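Local coordinates for glycoside hydrolase family 43 (PDB 4QQS), which hydrolyses alpha-L-arabinofuranosidic linkages as a thermostable family-43 glycosidase built on a five-bladed beta-propeller, at residues P180-E185 against W234-G239; Y220-A225 against P241-R246. One frame throughout, in Å; residues are numbered along the deposited sequence. Where two conformers were deposited one is given.

How the interactions relate
From the N terminus the segments come in the order 180-185, 220-225, 234-239 and 241-246, so the contacts alternate and cross rather than nest. Interaction 1 closes the longer loop, with 48 residues between its segments, and fastens the connection between strands 175-178 and 191-202 to the short edge strand 235-236. Interaction 2 closes a shorter one of 15 residues and lays the chain following that edge strand against strand 221-227. Strands 221-227 and 235-236 are antiparallel neighbours in one sheet, and the two contacts meet there: Tyr237 N lies 2.9 Å from Tyr224 O, a probable hydrogen bond, and Trp184 packs on Ser221. The centres of the two interactions are about 11 Å apart.

Interaction 1: P180-E185 against W234-G239; sequences PSQDWE and WIKYSG
The backbones stay well apart, the nearest pair, Gln182 CA and Lys236 CA, being separated by 8.2 Å, so side chains bridge loop and edge strand. Lys236 is extended beyond CG and meets Glu185 tip to tip: its NZ lies 2.9 Å from Glu185 OE1 and 3.0 Å from Glu185 OE2, each oxygen offering its syn lone pair in a forked salt bridge. Ser181 OG accepts from Lys236 NZ at 3.1 Å, and Gln179 O and Asn194 OD1 do likewise, so five oxygens share the three ammonium hydrogens. Glu185 OE1 turns its anti lone pair to Gln182 N at 2.8 Å and takes Ser181 N from above the carboxylate plane. Gln182 crosses the lysine chain obliquely, its OE1 3.5 Å from Lys236 CD. Gln182 NE2 gives Tyr237 O a nearly straight hydrogen bond (3.0 Å, 172°), while Trp184 NE1 donates to Gln182 OE1, fixing the amide's orientation. An alanine in place of Glu185 removes the counter-charge of Lys236 and the acceptor of the Ser181 and Gln182 amides, and would probably loosen the loop from the strand. Three donors on Glu185 OE1, with Tyr210 OH and Asn194 ND2 hydrogen-bonded to Glu185 OE2, are likely to keep this buried carboxylate ionised.

Interaction 2: Y220-A225 against P241-R246; sequences YSIGYA and PILSKR
The ring of Tyr224 takes Ile242 at its edge, where Ile242 CG2 lies close to the ring plane, 3.6 Å from Tyr224 CD2, the two side chains crossing at about a right angle. The Tyr224 ring also meets that of Tyr237 with planes about 15° apart, and Tyr224 OH is hydrogen-bonded to Leu299 N. Ile242 holds CG1 in the crowded position between N and the carbonyl carbon (chi1 67°), which puts CG2 anti to that carbon and against the Tyr224 ring. Ile222 and Leu243 lie side by side, pointing the same way, with Ile222 CD1 4.0 Å from Leu243 CD2; both pack on Tyr272. Between the backbones, Ile222 N gives Leu243 O a straight bond of 3.0 Å (177°). Ile222 O accepts twice, from Ile242 N at 2.8 Å and, on a lone pair, from Leu243 N at 3.2 Å. One water donates to Tyr220 O and accepts from Lys245 N. Tyr220, just before the strand, hydrogen-bonds through OH to OE2 of Glu195, the predicted proton donor. Ile222 and Leu243 form a single antiparallel hydrogen-bonded pair, and Ile242, also facing Ile222, makes this a classic beta bulge joining residues 241-246 to propeller strand 221-227, with Ile242 and Leu243 touching strand 298-302.

Interaction 1: P180-E185 against W234-G239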
loop_
_atom_site.group_PDB
_atom_site.type_symbol
_atom_site.label_atom_id
_atom_site.label_comp_id
_atom_site.label_asym_id
_atom_site.label_seq_id
_atom_site.Cartn_x
_atom_site.Cartn_y
_atom_site.Cartn_z
ATOM N N PRO A 180 -0.310 15.187 7.090
ATOM C CA PRO A 180 -0.514 15.133 8.536
ATOM C C PRO A 180 -1.234 16.365 9.075
ATOM O O PRO A 180 -0.827 17.506 8.820
ATOM C CB PRO A 180 0.915 14.986 9.070
ATOM C CG PRO A 180 1.567 14.141 8.007
ATOM C CD PRO A 180 1.019 14.670 6.707
ATOM N N SER A 181 -2.300 16.117 9.831
ATOM C CA SER A 181 -3.201 17.181 10.246
ATOM C C SER A 181 -3.953 16.865 11.537
ATOM O O SER A 181 -4.270 17.786 12.282
ATOM C CB SER A 181 -4.184 17.519 9.117
ATOM O OG SER A 181 -5.024 16.427 8.833
ATOM N N GLN A 182 -4.234 15.601 11.816
ATOM C CA GLN A 182 -4.975 15.207 13.012
ATOM C C GLN A 182 -4.013 14.898 14.150
ATOM O O GLN A 182 -2.880 14.478 13.920
ATOM C CB GLN A 182 -5.828 13.963 12.723
ATOM C CG GLN A 182 -6.913 14.171 11.694
ATOM C CD GLN A 182 -7.732 12.920 11.473
ATOM O OE1 GLN A 182 -7.215 11.897 11.043
ATOM N NE2 GLN A 182 -9.004 12.983 11.808
ATOM N N ASP A 183 -4.483 15.064 15.379
ATOM C CA ASP A 183 -3.630 14.863 16.540
ATOM C C ASP A 183 -2.965 13.492 16.566
ATOM O O ASP A 183 -1.810 13.396 16.956
ATOM C CB ASP A 183 -4.404 15.093 17.841
ATOM C CG ASP A 183 -4.748 16.517 18.040
ATOM O OD1 ASP A 183 -3.859 17.254 18.509
ATOM O OD2 ASP A 183 -5.891 16.891 17.698
ATOM N N TRP A 184 -3.682 12.439 16.172
ATOM C CA TRP A 184 -3.113 11.087 16.242
ATOM C C TRP A 184 -1.930 10.881 15.288
ATOM O O TRP A 184 -1.229 9.885 15.415
ATOM C CB TRP A 184 -4.186 10.001 15.980
ATOM C CG TRP A 184 -4.560 9.865 14.547
ATOM C CD1 TRP A 184 -5.451 10.651 13.863
ATOM C CD2 TRP A 184 -4.052 8.927 13.585
ATOM N NE1 TRP A 184 -5.526 10.267 12.551
ATOM C CE2 TRP A 184 -4.678 9.214 12.350
ATOM C CE3 TRP A 184 -3.123 7.884 13.632
ATOM C CZ2 TRP A 184 -4.435 8.472 11.200
ATOM C CZ3 TRP A 184 -2.875 7.175 12.473
ATOM C CH2 TRP A 184 -3.528 7.465 11.283
ATOM N N GLU A 185 -1.726 11.817 14.357
ATOM C CA GLU A 185 -0.730 11.680 13.289
ATOM C C GLU A 185 0.606 12.328 13.614
ATOM O O GLU A 185 1.402 12.569 12.712
ATOM C CB GLU A 185 -1.259 12.294 11.995
ATOM C CG GLU A 185 -2.554 11.670 11.563
ATOM C CD GLU A 185 -3.135 12.295 10.314
ATOM O OE1 GLU A 185 -3.366 13.521 10.221
ATOM O OE2 GLU A 185 -3.365 11.550 9.362
ATOM N N TRP A 234 -10.606 15.595 0.263
ATOM C CA TRP A 234 -10.508 14.432 1.120
ATOM C C TRP A 234 -10.595 14.852 2.576
ATOM O O TRP A 234 -9.762 15.629 3.039
ATOM C CB TRP A 234 -9.175 13.727 0.855
ATOM C CG TRP A 234 -9.168 12.975 -0.450
ATOM C CD1 TRP A 234 -8.695 13.385 -1.673
ATOM C CD2 TRP A 234 -9.697 11.665 -0.647
ATOM N NE1 TRP A 234 -8.906 12.394 -2.607
ATOM C CE2 TRP A 234 -9.525 11.330 -2.001
ATOM C CE3 TRP A 234 -10.337 10.758 0.195
ATOM C CZ2 TRP A 234 -9.937 10.100 -2.513
ATOM C CZ3 TRP A 234 -10.762 9.546 -0.320
ATOM C CH2 TRP A 234 -10.547 9.223 -1.649
ATOM N N ILE A 235 -11.611 14.345 3.282
ATOM C CA ILE A 235 -11.902 14.737 4.658
ATOM C C ILE A 235 -11.662 13.534 5.566
ATOM O O ILE A 235 -12.284 12.480 5.407
ATOM C CB ILE A 235 -13.346 15.240 4.817
ATOM C CG1 ILE A 235 -13.646 16.412 3.856
ATOM C CG2 ILE A 235 -13.599 15.625 6.263
ATOM C CD1 ILE A 235 -12.754 17.636 4.020
ATOM N N LYS A 236 -10.744 13.682 6.509
ATOM C CA LYS A 236 -10.368 12.571 7.373
ATOM C C LYS A 236 -11.484 12.197 8.339
ATOM O O LYS A 236 -12.227 13.037 8.839
ATOM C CB LYS A 236 -9.090 12.894 8.140
ATOM C CG LYS A 236 -7.882 12.817 7.255
ATOM C CD LYS A 236 -6.613 13.344 7.889
ATOM C CE LYS A 236 -5.441 13.179 6.937
ATOM N NZ LYS A 236 -4.195 13.712 7.479
ATOM N N TYR A 237 -11.577 10.905 8.613
ATOM C CA TYR A 237 -12.489 10.379 9.623
ATOM C C TYR A 237 -12.090 10.888 11.010
ATOM O O TYR A 237 -10.943 10.736 11.451
ATOM C CB TYR A 237 -12.464 8.847 9.575
ATOM C CG TYR A 237 -13.271 8.187 10.666
ATOM C CD1 TYR A 237 -14.573 8.574 10.927
ATOM C CD2 TYR A 237 -12.718 7.177 11.440
ATOM C CE1 TYR A 237 -15.304 7.980 11.939
ATOM C CE2 TYR A 237 -13.452 6.556 12.448
ATOM C CZ TYR A 237 -14.746 6.963 12.692
ATOM O OH TYR A 237 -15.482 6.383 13.695
ATOM N N SER A 238 -13.051 11.448 11.729
ATOM C CA SER A 238 -12.772 12.021 13.035
ATOM C C SER A 238 -12.305 10.987 14.055
ATOM O O SER A 238 -11.592 11.321 15.003
ATOM C CB SER A 238 -14.013 12.720 13.560
ATOM O OG SER A 238 -15.022 11.760 13.847
ATOM N N GLY A 239 -12.705 9.728 13.862
ATOM C CA GLY A 239 -12.371 8.655 14.776
ATOM C C GLY A 239 -11.104 7.891 14.442
ATOM O O GLY A 239 -10.870 6.833 15.012
#

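Interaction 2: Y220-A225 against P241-R246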
loop_
_atom_site.group_PDB
_atom_site.type_symbol
_atom_site.label_atom_id
_atom_site.label_comp_id
_atom_site.label_asym_id
_atom_site.label_seq_id
_atom_site.Cartn_x
_atom_site.Cartn_y
_atom_site.Cartn_z
ATOM N N TYR A 220 2.822 3.477 14.476
ATOM C CA TYR A 220 2.405 3.389 13.079
ATOM C C TYR A 220 0.987 2.831 13.079
ATOM O O TYR A 220 0.691 1.880 13.799
ATOM C CB TYR A 220 3.343 2.499 12.288
ATOM C CG TYR A 220 3.362 2.712 10.794
ATOM C CD1 TYR A 220 3.681 3.945 10.256
ATOM C CD2 TYR A 220 3.123 1.664 9.923
ATOM C CE1 TYR A 220 3.777 4.126 8.879
ATOM C CE2 TYR A 220 3.214 1.825 8.551
ATOM C CZ TYR A 220 3.552 3.050 8.035
ATOM O OH TYR A 220 3.659 3.158 6.662
ATOM N N SER A 221 0.090 3.447 12.314
ATOM C CA SER A 221 -1.315 3.068 12.367
ATOM C C SER A 221 -2.044 3.590 11.140
ATOM O O SER A 221 -1.515 4.435 10.400
ATOM C CB SER A 221 -1.961 3.550 13.667
ATOM O OG SER A 221 -1.459 4.808 14.090
ATOM N N ILE A 222 -3.247 3.068 10.934
ATOM C CA ILE A 222 -4.029 3.297 9.728
ATOM C C ILE A 222 -5.272 4.109 10.029
ATOM O O ILE A 222 -6.022 3.800 10.967
ATOM C CB ILE A 222 -4.433 1.947 9.091
ATOM C CG1 ILE A 222 -3.170 1.210 8.638
ATOM C CG2 ILE A 222 -5.408 2.147 7.941
ATOM C CD1 ILE A 222 -3.377 -0.250 8.316
ATOM N N GLY A 223 -5.488 5.142 9.213
ATOM C CA GLY A 223 -6.704 5.924 9.232
ATOM C C GLY A 223 -7.332 5.941 7.853
ATOM O O GLY A 223 -6.810 5.343 6.911
ATOM N N TYR A 224 -8.431 6.681 7.714
ATOM C CA TYR A 224 -8.967 6.931 6.384
ATOM C C TYR A 224 -9.516 8.334 6.236
ATOM O O TYR A 224 -9.761 9.045 7.223
ATOM C CB TYR A 224 -10.023 5.887 5.971
ATOM C CG TYR A 224 -11.382 6.034 6.613
ATOM C CD1 TYR A 224 -12.408 6.705 5.981
ATOM C CD2 TYR A 224 -11.638 5.479 7.856
ATOM C CE1 TYR A 224 -13.658 6.807 6.564
ATOM C CE2 TYR A 224 -12.883 5.569 8.440
ATOM C CZ TYR A 224 -13.883 6.244 7.795
ATOM O OH TYR A 224 -15.127 6.300 8.377
ATOM N N ALA A 225 -9.724 8.694 4.974
ATOM C CA ALA A 225 -10.396 9.911 4.576
ATOM C C ALA A 225 -11.450 9.565 3.545
ATOM O O ALA A 225 -11.370 8.522 2.897
ATOM C CB ALA A 225 -9.407 10.917 4.003
ATOM N N PRO A 241 -7.256 6.661 14.532
ATOM C CA PRO A 241 -7.050 5.607 13.539
ATOM C C PRO A 241 -8.098 4.503 13.652
ATOM O O PRO A 241 -8.665 4.263 14.722
ATOM C CB PRO A 241 -5.661 5.065 13.905
ATOM C CG PRO A 241 -5.588 5.257 15.389
ATOM C CD PRO A 241 -6.295 6.565 15.644
ATOM N N ILE A 242 -8.320 3.809 12.538
ATOM C CA ILE A 242 -9.212 2.652 12.510
ATOM C C ILE A 242 -8.499 1.333 12.789
ATOM O O ILE A 242 -9.163 0.343 13.097
ATOM C CB ILE A 242 -10.030 2.575 11.204
ATOM C CG1 ILE A 242 -9.149 2.283 9.995
ATOM C CG2 ILE A 242 -10.828 3.856 11.016
ATOM C CD1 ILE A 242 -9.973 1.954 8.751
ATOM N N LEU A 243 -7.171 1.318 12.710
ATOM C CA LEU A 243 -6.409 0.121 13.014
ATOM C C LEU A 243 -5.125 0.585 13.680
ATOM O O LEU A 243 -4.319 1.312 13.085
ATOM C CB LEU A 243 -6.159 -0.686 11.751
ATOM C CG LEU A 243 -5.612 -2.094 11.983
ATOM C CD1 LEU A 243 -6.560 -2.957 12.811
ATOM C CD2 LEU A 243 -5.327 -2.777 10.653
ATOM N N SER A 244 -4.967 0.210 14.946
ATOM C CA SER A 244 -3.835 0.665 15.733
ATOM C C SER A 244 -3.365 -0.457 16.662
ATOM O O SER A 244 -4.009 -1.507 16.788
ATOM C CB SER A 244 -4.179 1.949 16.492
ATOM O OG SER A 244 -5.255 1.731 17.371
ATOM N N LYS A 245 -2.220 -0.225 17.287
ATOM C CA LYS A 245 -1.518 -1.244 18.040
ATOM C C LYS A 245 -2.348 -1.854 19.169
ATOM O O LYS A 245 -3.276 -1.247 19.718
ATOM C CB LYS A 245 -0.236 -0.640 18.626
ATOM C CG LYS A 245 -0.514 0.398 19.703
ATOM C CD LYS A 245 0.725 1.146 20.161
ATOM C CE LYS A 245 0.377 2.091 21.314
ATOM N NZ LYS A 245 1.521 2.914 21.723
ATOM N N ARG A 246 -1.962 -3.075 19.515
ATOM C CA ARG A 246 -2.409 -3.750 20.730
ATOM C C ARG A 246 -1.171 -4.427 21.315
ATOM O O ARG A 246 -0.899 -5.605 21.088
ATOM C CB ARG A 246 -3.520 -4.768 20.444
ATOM C CG ARG A 246 -4.889 -4.140 20.139
ATOM C CD ARG A 246 -5.473 -3.364 21.322
ATOM N NE ARG A 246 -5.614 -4.224 22.489
ATOM C CZ ARG A 246 -6.628 -5.059 22.687
ATOM N NH1 ARG A 246 -7.636 -5.127 21.826
ATOM N NH2 ARG A 246 -6.631 -5.824 23.762
HETATM O O HOH W 1 -0.641 2.024 16.511
#